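PDB 2CW5: bacterial fluorinating enzyme homolog from Thermus thermophilus, which catalyses the hydrolysis of S-adenosyl-L-methionine to adenosine and L-methionine, and lacks the chlorinase and fluorinase activity of its halogenase relatives. Local coordinates for residues C[106-110]-C[150-154]; C[1-5]-C[145-149]. All blocks are in the same frame, centred on the assembly; numbering follows the deposited sequence.

Contact 1 of 2, residues C[106-110]-C[150-154]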
loop_
_atom_site.group_PDB
_atom_site.type_symbol
_atom_site.label_atom_id
_atom_site.label_comp_id
_atom_site.label_asym_id
_atom_site.label_seq_id
_atom_site.Cartn_x
_atom_site.Cartn_y
_atom_site.Cartn_z
ATOM N N ARG C 106 -4.593 3.384 -32.181
ATOM C CA ARG C 106 -5.138 3.789 -33.470
ATOM C C ARG C 106 -5.662 5.220 -33.378
ATOM O O ARG C 106 -5.623 5.967 -34.356
ATOM C CB ARG C 106 -6.272 2.843 -33.871
ATOM C CG ARG C 106 -5.840 1.396 -34.051
ATOM C CD ARG C 106 -5.145 1.177 -35.388
ATOM N NE ARG C 106 -6.081 1.298 -36.505
ATOM C CZ ARG C 106 -5.757 1.123 -37.783
ATOM N NH1 ARG C 106 -4.509 0.818 -38.119
ATOM N NH2 ARG C 106 -6.682 1.251 -38.725
ATOM N N ARG C 107 -6.150 5.598 -32.199
ATOM C CA ARG C 107 -6.674 6.943 -31.975
ATOM C C ARG C 107 -6.263 7.491 -30.612
ATOM O O ARG C 107 -6.061 6.731 -29.669
ATOM C CB ARG C 107 -8.204 6.946 -32.074
ATOM C CG ARG C 107 -8.738 6.685 -33.472
ATOM C CD ARG C 107 -10.221 7.000 -33.554
ATOM N NE ARG C 107 -11.024 6.101 -32.734
ATOM C CZ ARG C 107 -12.305 6.309 -32.443
ATOM N NH1 ARG C 107 -12.923 7.388 -32.906
ATOM N NH2 ARG C 107 -12.967 5.441 -31.690
ATOM N N ALA C 108 -6.137 8.812 -30.519
ATOM C CA ALA C 108 -5.762 9.473 -29.271
ATOM C C ALA C 108 -6.639 10.705 -29.097
ATOM O O ALA C 108 -7.080 11.301 -30.084
ATOM C CB ALA C 108 -4.295 9.874 -29.305
ATOM N N PHE C 109 -6.883 11.088 -27.846
ATOM C CA PHE C 109 -7.732 12.237 -27.540
ATOM C C PHE C 109 -7.193 13.074 -26.385
ATOM O O PHE C 109 -6.606 12.543 -25.442
ATOM C CB PHE C 109 -9.136 11.755 -27.166
ATOM C CG PHE C 109 -9.843 11.015 -28.263
ATOM C CD1 PHE C 109 -10.692 11.684 -29.138
ATOM C CD2 PHE C 109 -9.658 9.647 -28.427
ATOM C CE1 PHE C 109 -11.346 11.001 -30.159
ATOM C CE2 PHE C 109 -10.304 8.956 -29.443
ATOM C CZ PHE C 109 -11.151 9.634 -30.311
ATOM N N LEU C 110 -7.399 14.386 -26.466
ATOM C CA LEU C 110 -6.980 15.293 -25.402
ATOM C C LEU C 110 -8.045 15.166 -24.319
ATOM O O LEU C 110 -9.232 15.107 -24.629
ATOM C CB LEU C 110 -6.933 16.738 -25.910
ATOM C CG LEU C 110 -5.557 17.384 -26.058
ATOM C CD1 LEU C 110 -4.904 17.525 -24.687
ATOM C CD2 LEU C 110 -4.695 16.544 -26.986
ATOM N N PRO C 150 -18.351 7.042 -25.704
ATOM C CA PRO C 150 -17.446 7.391 -26.807
ATOM C C PRO C 150 -16.237 8.233 -26.419
ATOM O O PRO C 150 -16.351 9.193 -25.661
ATOM C CB PRO C 150 -18.365 8.114 -27.786
ATOM C CG PRO C 150 -19.353 8.770 -26.885
ATOM C CD PRO C 150 -19.672 7.661 -25.910
ATOM N N PRO C 151 -15.055 7.882 -26.949
ATOM C CA PRO C 151 -13.824 8.615 -26.648
ATOM C C PRO C 151 -13.869 10.088 -27.050
ATOM O O PRO C 151 -13.333 10.942 -26.344
ATOM C CB PRO C 151 -12.757 7.824 -27.406
ATOM C CG PRO C 151 -13.514 7.255 -28.560
ATOM C CD PRO C 151 -14.794 6.794 -27.909
ATOM N N GLU C 152 -14.512 10.386 -28.176
ATOM C CA GLU C 152 -14.613 11.767 -28.638
ATOM C C GLU C 152 -15.322 12.640 -27.606
ATOM O O GLU C 152 -15.269 13.867 -27.678
ATOM C CB GLU C 152 -15.353 11.846 -29.980
ATOM C CG GLU C 152 -16.669 11.089 -30.033
ATOM C CD GLU C 152 -16.520 9.707 -30.637
ATOM O OE1 GLU C 152 -15.701 8.915 -30.125
ATOM O OE2 GLU C 152 -17.225 9.408 -31.628
ATOM N N GLY C 153 -15.985 12.002 -26.648
ATOM C CA GLY C 153 -16.671 12.750 -25.612
ATOM C C GLY C 153 -15.703 13.266 -24.558
ATOM O O GLY C 153 -16.085 14.034 -23.681
ATOM N N LEU C 154 -14.443 12.850 -24.653
ATOM C CA LEU C 154 -13.415 13.260 -23.697
ATOM C C LEU C 154 -12.790 14.611 -24.012
ATOM O O LEU C 154 -12.495 15.394 -23.108
ATOM C CB LEU C 154 -12.307 12.212 -23.646
ATOM C CG LEU C 154 -12.693 10.826 -23.135
ATOM C CD1 LEU C 154 -11.547 9.851 -23.391
ATOM C CD2 LEU C 154 -13.014 10.914 -21.647
#

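Contact 2 of 2, residues C[1-5]-C[145-149]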
loop_
_atom_site.group_PDB
_atom_site.type_symbol
_atom_site.label_atom_id
_atom_site.label_comp_id
_atom_site.label_asym_id
_atom_site.label_seq_id
_atom_site.Cartn_x
_atom_site.Cartn_y
_atom_site.Cartn_z
HETATM N N MSE C 1 -19.680 -3.218 -18.193
HETATM C CA MSE C 1 -18.562 -2.237 -18.261
HETATM C C MSE C 1 -17.205 -2.892 -18.473
HETATM O O MSE C 1 -17.073 -4.117 -18.466
HETATM C CB MSE C 1 -18.483 -1.423 -16.975
HETATM C CG MSE C 1 -19.613 -0.460 -16.745
HETATM SE SE MSE C 1 -19.150 0.622 -15.229
HETATM C CE MSE C 1 -19.904 -0.483 -13.832
ATOM N N ARG C 2 -16.194 -2.049 -18.646
ATOM C CA ARG C 2 -14.828 -2.504 -18.840
ATOM C C ARG C 2 -14.069 -2.278 -17.542
ATOM O O ARG C 2 -14.242 -1.250 -16.884
ATOM C CB ARG C 2 -14.175 -1.721 -19.981
ATOM C CG ARG C 2 -14.709 -2.104 -21.352
ATOM C CD ARG C 2 -14.974 -0.887 -22.217
ATOM N NE ARG C 2 -15.616 -1.269 -23.473
ATOM C CZ ARG C 2 -16.115 -0.407 -24.353
ATOM N NH1 ARG C 2 -16.048 0.897 -24.122
ATOM N NH2 ARG C 2 -16.685 -0.851 -25.467
ATOM N N PRO C 3 -13.233 -3.246 -17.144
ATOM C CA PRO C 3 -12.477 -3.078 -15.905
ATOM C C PRO C 3 -11.429 -1.982 -16.034
ATOM O O PRO C 3 -10.974 -1.665 -17.142
ATOM C CB PRO C 3 -11.861 -4.453 -15.691
ATOM C CG PRO C 3 -11.633 -4.928 -17.098
ATOM C CD PRO C 3 -12.923 -4.541 -17.778
ATOM N N VAL C 4 -11.060 -1.397 -14.901
ATOM C CA VAL C 4 -10.053 -0.350 -14.876
ATOM C C VAL C 4 -8.820 -0.816 -14.102
ATOM O O VAL C 4 -8.909 -1.184 -12.928
ATOM C CB VAL C 4 -10.589 0.944 -14.211
ATOM C CG1 VAL C 4 -9.475 1.970 -14.113
ATOM C CG2 VAL C 4 -11.744 1.517 -15.018
ATOM N N TYR C 5 -7.677 -0.814 -14.775
ATOM C CA TYR C 5 -6.415 -1.204 -14.154
ATOM C C TYR C 5 -5.687 0.100 -13.864
ATOM O O TYR C 5 -5.530 0.951 -14.746
ATOM C CB TYR C 5 -5.631 -2.117 -15.093
ATOM C CG TYR C 5 -6.228 -3.513 -15.121
ATOM C CD1 TYR C 5 -5.815 -4.487 -14.207
ATOM C CD2 TYR C 5 -7.264 -3.834 -16.000
ATOM C CE1 TYR C 5 -6.423 -5.747 -14.165
ATOM C CE2 TYR C 5 -7.883 -5.094 -15.966
ATOM C CZ TYR C 5 -7.457 -6.041 -15.044
ATOM O OH TYR C 5 -8.066 -7.275 -14.994
ATOM N N LEU C 145 -14.696 6.187 -20.045
ATOM C CA LEU C 145 -14.352 5.066 -20.915
ATOM C C LEU C 145 -14.793 3.723 -20.337
ATOM O O LEU C 145 -15.234 2.845 -21.076
ATOM C CB LEU C 145 -12.844 5.049 -21.173
ATOM C CG LEU C 145 -12.350 6.239 -21.999
ATOM C CD1 LEU C 145 -10.826 6.299 -21.986
ATOM C CD2 LEU C 145 -12.891 6.112 -23.426
ATOM N N ALA C 146 -14.675 3.569 -19.020
ATOM C CA ALA C 146 -15.071 2.329 -18.356
ATOM C C ALA C 146 -16.568 2.077 -18.540
ATOM O O ALA C 146 -17.009 0.928 -18.619
ATOM C CB ALA C 146 -14.730 2.395 -16.866
ATOM N N LEU C 147 -17.345 3.155 -18.602
ATOM C CA LEU C 147 -18.791 3.048 -18.786
ATOM C C LEU C 147 -19.114 2.639 -20.215
ATOM O O LEU C 147 -20.188 2.111 -20.489
ATOM C CB LEU C 147 -19.476 4.381 -18.476
ATOM C CG LEU C 147 -19.590 4.797 -17.010
ATOM C CD1 LEU C 147 -20.080 6.233 -16.927
ATOM C CD2 LEU C 147 -20.541 3.857 -16.283
ATOM N N GLY C 148 -18.179 2.887 -21.124
ATOM C CA GLY C 148 -18.394 2.532 -22.514
ATOM C C GLY C 148 -18.771 3.723 -23.371
ATOM O O GLY C 148 -19.121 3.565 -24.540
ATOM N N LEU C 149 -18.699 4.920 -22.794
ATOM C CA LEU C 149 -19.029 6.140 -23.522
ATOM C C LEU C 149 -17.954 6.444 -24.569
ATOM O O LEU C 149 -16.776 6.160 -24.361
ATOM C CB LEU C 149 -19.181 7.302 -22.539
ATOM C CG LEU C 149 -20.350 7.154 -21.563
ATOM C CD1 LEU C 149 -20.305 8.254 -20.517
ATOM C CD2 LEU C 149 -21.661 7.198 -22.333
#

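Contact 1 of 2, residues C[106-110]-C[150-154]
Phe-109 lays one face of its ring on a peptide group and the adjoining proline ring: the carbonyl carbon of Pro-151 sits 4.0 Å above the plane, over the ring centre, and the peptide nitrogen of Glu-152 lies over the same face nearer the rim. The Pro-151 ring completes this lid, its CB 3.4 Å from Phe-109 CE2, a CH-rich, rigid surface well matched to an aromatic face. No hydrogen bond joins the two segments. With CG anti to its carbonyl carbon (chi1 -62°), Phe-109 swings its ring out from strand 107-110 to meet the 3-10 turn 151-153, which lies in the connection from helix 133-147 to strand 157-158. That last strand pairs antiparallel with 107-110 at the end of the mixed sheet of the N-terminal domain, so the turn closes over one face of the sheet close to its edge. The Arg-107 guanidinium has Phe-109 CZ over one of its faces, and its NH2 comes within 3.7 Å of Pro-151 CG. With an alanine in place of Phe-109, Pro-151 would probably face a gap and the guanidinium would lose the ring it rests against. Arginine suits this outer position, its aliphatic stem standing out from the strand and carrying the charge past the Phe-109 ring to the surface. Arg-107 NH1 stands 4.2 Å from Glu-152 OE1, a distant attraction short of a salt bridge.

Contact 2 of 2, residues C[1-5]-C[145-149]
A Schellman motif ends helix 133-147 at Gly-148, and the N-terminal residues leading into strand 4-8 of the mixed sheet run past this helix end. Gly-148 has a positive phi of 102°, at which a CB would collide with the carbonyl oxygen of Leu-147, which is why glycine suits this place; its amide returns to Leu-145 O at 2.9 Å. The carbonyl of Ala-146, in the last turn, receives the backbone N of Arg-2 at 3.1 Å; the bond is nearly straight (173°) and arrives in the carbonyl plane on a lone pair. A methyl is small enough to let the chains come this near: with CG1 anti to the backbone N (chi1 176°), CG2 is the branch of Val-4 turned to Ala-146 CB, at 3.6 Å. Farther out, the selenomethionine at Met-1 runs alongside Leu-147 in the same direction, its SE 3.7 Å from Leu-147 CD2, an apolar pair at the solvent-exposed margin. Arg-2 reaches across the helix end, where its positive charge near the carbonyls is probably favourable; Leu-145 O lies at the guanidinium edge, 3.7 Å from Arg-2 NH1, too far for a hydrogen bond, and NH1 comes to 3.3 Å from Gly-148 CA.

How the contacts relate
Both contacts bring the mixed sheet together with helix 133-147 or the chain just after it, and each combines buried with exposed residues. Contact 2 holds the helix end to the approach to strand 4-8, next to the outermost strand 34-37; contact 1 holds the following turn to strand 107-110, next to the other outermost strand, 157-158, so they sit near opposite ends of the sheet. Their chemistry follows what is met: the helix end offers a carbonyl, hence a main-chain hydrogen bond, while the turn offers a proline and a peptide, hence aromatic packing. Their centres lie about 14 Å apart, and they meet where Leu-154 CD1 packs on Leu-145 CD1 at 3.9 Å, two buried leucines bridging turn and helix.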